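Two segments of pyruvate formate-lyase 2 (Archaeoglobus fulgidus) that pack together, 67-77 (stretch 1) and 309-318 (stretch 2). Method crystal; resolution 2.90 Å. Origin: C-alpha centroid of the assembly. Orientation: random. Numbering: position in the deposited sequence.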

# COMPACT_ATOMS: atom_id res chain seq x y z
N THR A 67 -12.81 5.06 43.49
CA THR A 67 -12.63 3.69 43.87
C THR A 67 -12.61 2.82 42.62
O THR A 67 -13.30 3.11 41.64
CB THR A 67 -13.72 3.19 44.86
OG1 THR A 67 -15.03 3.44 44.33
CG2 THR A 67 -13.60 3.90 46.18
N MET A 68 -11.79 1.79 42.65
CA MET A 68 -11.65 0.87 41.54
C MET A 68 -12.81 -0.10 41.50
O MET A 68 -13.28 -0.48 40.44
CB MET A 68 -10.34 0.11 41.64
CG MET A 68 -9.14 1.03 41.60
SD MET A 68 -7.78 0.19 40.80
CE MET A 68 -6.81 -0.19 42.22
N LEU A 69 -13.27 -0.52 42.67
CA LEU A 69 -14.49 -1.30 42.78
C LEU A 69 -15.20 -0.70 44.00
O LEU A 69 -14.53 -0.06 44.83
CB LEU A 69 -14.14 -2.76 43.00
CG LEU A 69 -13.06 -2.99 44.05
CD1 LEU A 69 -13.61 -3.79 45.20
CD2 LEU A 69 -11.86 -3.66 43.45
N PRO A 70 -16.55 -0.87 44.11
CA PRO A 70 -17.24 -0.39 45.31
C PRO A 70 -16.78 -1.22 46.48
O PRO A 70 -16.54 -2.41 46.31
CB PRO A 70 -18.71 -0.70 45.04
CG PRO A 70 -18.82 -0.96 43.60
CD PRO A 70 -17.49 -1.47 43.15
N ASN A 71 -16.67 -0.59 47.64
CA ASN A 71 -16.11 -1.20 48.85
C ASN A 71 -14.82 -2.03 48.66
O ASN A 71 -14.87 -3.27 48.54
CB ASN A 71 -17.17 -1.98 49.62
CG ASN A 71 -16.68 -2.41 51.00
OD1 ASN A 71 -16.79 -3.59 51.37
ND2 ASN A 71 -16.11 -1.47 51.76
N PRO A 72 -13.67 -1.34 48.63
CA PRO A 72 -12.31 -1.77 48.28
C PRO A 72 -11.69 -2.84 49.20
O PRO A 72 -12.35 -3.32 50.10
CB PRO A 72 -11.54 -0.45 48.26
CG PRO A 72 -12.58 0.60 48.13
CD PRO A 72 -13.68 0.08 48.97
N PRO A 73 -10.37 -3.10 49.09
CA PRO A 73 -9.76 -4.31 48.58
C PRO A 73 -10.71 -5.29 47.93
O PRO A 73 -11.63 -5.81 48.57
CB PRO A 73 -9.07 -4.88 49.83
CG PRO A 73 -8.63 -3.61 50.59
CD PRO A 73 -9.37 -2.41 49.92
N GLY A 74 -10.48 -5.54 46.64
CA GLY A 74 -11.24 -6.54 45.92
C GLY A 74 -10.73 -6.98 44.55
O GLY A 74 -9.72 -6.49 44.05
N ALA A 75 -11.46 -7.94 43.97
CA ALA A 75 -11.18 -8.43 42.62
C ALA A 75 -12.28 -8.03 41.65
O ALA A 75 -13.46 -8.21 41.95
CB ALA A 75 -11.04 -9.93 42.64
N ILE A 76 -11.91 -7.48 40.49
CA ILE A 76 -12.89 -7.21 39.44
C ILE A 76 -13.00 -8.43 38.52
O ILE A 76 -12.00 -9.05 38.19
CB ILE A 76 -12.52 -5.95 38.64
CG1 ILE A 76 -12.23 -4.79 39.58
CG2 ILE A 76 -13.64 -5.56 37.73
CD1 ILE A 76 -11.73 -3.53 38.88
N ILE A 77 -14.23 -8.82 38.16
CA ILE A 77 -14.43 -10.02 37.35
C ILE A 77 -14.62 -9.66 35.86
O ILE A 77 -15.42 -8.78 35.53
CB ILE A 77 -15.66 -10.82 37.84
CG1 ILE A 77 -15.57 -11.10 39.33
CG2 ILE A 77 -15.81 -12.13 37.10
CD1 ILE A 77 -16.79 -11.80 39.85
N ILE A 309 -1.67 4.96 47.19
CA ILE A 309 -2.53 4.16 48.06
C ILE A 309 -3.76 3.58 47.34
O ILE A 309 -4.17 2.44 47.61
CB ILE A 309 -2.95 4.94 49.36
CG1 ILE A 309 -1.75 5.11 50.29
CG2 ILE A 309 -4.04 4.22 50.16
CD1 ILE A 309 -2.05 5.84 51.55
N LYS A 310 -4.30 4.34 46.39
CA LYS A 310 -5.49 3.85 45.69
C LYS A 310 -5.23 2.66 44.78
O LYS A 310 -6.10 1.82 44.67
CB LYS A 310 -6.24 4.98 44.99
CG LYS A 310 -7.01 5.85 45.97
CD LYS A 310 -8.13 6.64 45.34
CE LYS A 310 -9.42 5.84 45.36
NZ LYS A 310 -10.61 6.70 45.60
N THR A 311 -4.04 2.55 44.21
CA THR A 311 -3.72 1.38 43.36
C THR A 311 -3.66 0.04 44.12
O THR A 311 -3.50 -1.01 43.51
CB THR A 311 -2.40 1.54 42.59
OG1 THR A 311 -1.30 1.24 43.45
CG2 THR A 311 -2.26 2.94 42.04
N ASN A 312 -3.80 0.09 45.44
CA ASN A 312 -3.90 -1.11 46.27
C ASN A 312 -5.32 -1.65 46.40
O ASN A 312 -5.53 -2.65 47.07
CB ASN A 312 -3.39 -0.83 47.67
CG ASN A 312 -1.90 -0.71 47.73
OD1 ASN A 312 -1.20 -1.71 47.83
ND2 ASN A 312 -1.40 0.53 47.70
N GLU A 313 -6.29 -0.98 45.78
CA GLU A 313 -7.67 -1.42 45.86
C GLU A 313 -7.95 -2.69 45.06
O GLU A 313 -8.90 -3.41 45.35
CB GLU A 313 -8.63 -0.28 45.48
CG GLU A 313 -8.61 0.88 46.45
CD GLU A 313 -9.44 2.08 45.98
OE1 GLU A 313 -10.10 1.99 44.94
OE2 GLU A 313 -9.42 3.13 46.68
N ILE A 314 -7.12 -2.99 44.06
CA ILE A 314 -7.30 -4.26 43.34
C ILE A 314 -6.29 -5.34 43.68
O ILE A 314 -5.15 -5.11 44.04
CB ILE A 314 -7.44 -4.15 41.78
CG1 ILE A 314 -6.16 -3.63 41.13
CG2 ILE A 314 -8.62 -3.31 41.40
CD1 ILE A 314 -6.13 -3.87 39.63
N VAL A 315 -6.79 -6.54 43.53
CA VAL A 315 -6.13 -7.74 43.90
C VAL A 315 -6.76 -8.65 42.84
O VAL A 315 -7.92 -8.45 42.48
CB VAL A 315 -6.50 -8.06 45.40
CG1 VAL A 315 -7.51 -9.19 45.53
CG2 VAL A 315 -5.26 -8.36 46.20
N PRO A 316 -5.99 -9.58 42.28
CA PRO A 316 -6.43 -10.26 41.05
C PRO A 316 -7.48 -11.35 41.27
O PRO A 316 -7.52 -11.94 42.32
CB PRO A 316 -5.14 -10.86 40.52
CG PRO A 316 -4.34 -11.12 41.76
CD PRO A 316 -4.69 -10.06 42.74
N ALA A 317 -8.32 -11.62 40.27
CA ALA A 317 -9.36 -12.67 40.39
C ALA A 317 -8.86 -14.04 39.94
O ALA A 317 -9.46 -14.68 39.08
CB ALA A 317 -10.63 -12.31 39.59
N PHE A 318 -7.75 -14.47 40.54
CA PHE A 318 -7.10 -15.69 40.13
C PHE A 318 -7.71 -16.88 40.83
O PHE A 318 -7.92 -16.84 42.03
CB PHE A 318 -5.62 -15.63 40.49
CG PHE A 318 -4.81 -14.68 39.65
CD1 PHE A 318 -5.21 -14.33 38.38
CD2 PHE A 318 -3.61 -14.18 40.13
CE1 PHE A 318 -4.44 -13.48 37.62
CE2 PHE A 318 -2.85 -13.33 39.37
CZ PHE A 318 -3.26 -12.98 38.12
O HOH W 1 -9.05 -6.86 40.27

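Stretch 1 is mostly loop and packs along stretch 2, which begins in a helix and includes a type I turn from Lys 310 to Glu 313. The two backbones join at a single bridge, Gly 74 with Ile 314. Together the stretches bury 634 Å².

Thr 67 lies beside the carboxylate of Glu 313, with its CA 3.2 Å from Glu 313 OE1. The same oxygen accepts a hydrogen bond from the next residue, Met 68 N to Glu 313 OE1, at 2.9 Å and nearly straight. The other carboxylate oxygen, Glu 313 OE2, faces Lys 310 NZ at 3.9 Å, a long salt bridge within stretch 2.

The CA-to-CB bond of Met 68 points toward stretch 2, and its side chain reaches the turn. Its CE sits 3.2 Å from Lys 310 O, the first residue of the turn. Its SD packs against Ile 314 CG2 at 3.6 Å. Leu 69 CD2 meets the same methyl, Ile 314 CG2, at 3.9 Å.

Pro 70 and Asn 71 do not touch stretch 2. The chain returns at Pro 72, whose CB rests on Glu 313 CG at 3.7 Å.

Gly 74 N donates to Glu 313 O at 2.9 Å. Val 315 N donates back to Gly 74 O at 3.0 Å, but the 130° angle makes this bond weak. Gly 74 has no side chain, and a CB here would clash with Leu 69 CD1.

Past the bridge, Ala 75 CA makes a CA-H...O contact with Val 315 O at 3.3 Å. Ala 75 CB packs on Ala 317 CB at 3.9 Å. A water then links the backbones: it accepts from Ile 76 N and donates to Val 315 O, each 2.9 Å from the water O. Ile 76 CD1 reaches Ile 314 CG2 at 4.0 Å, joining Met 68 and Leu 69 around that methyl.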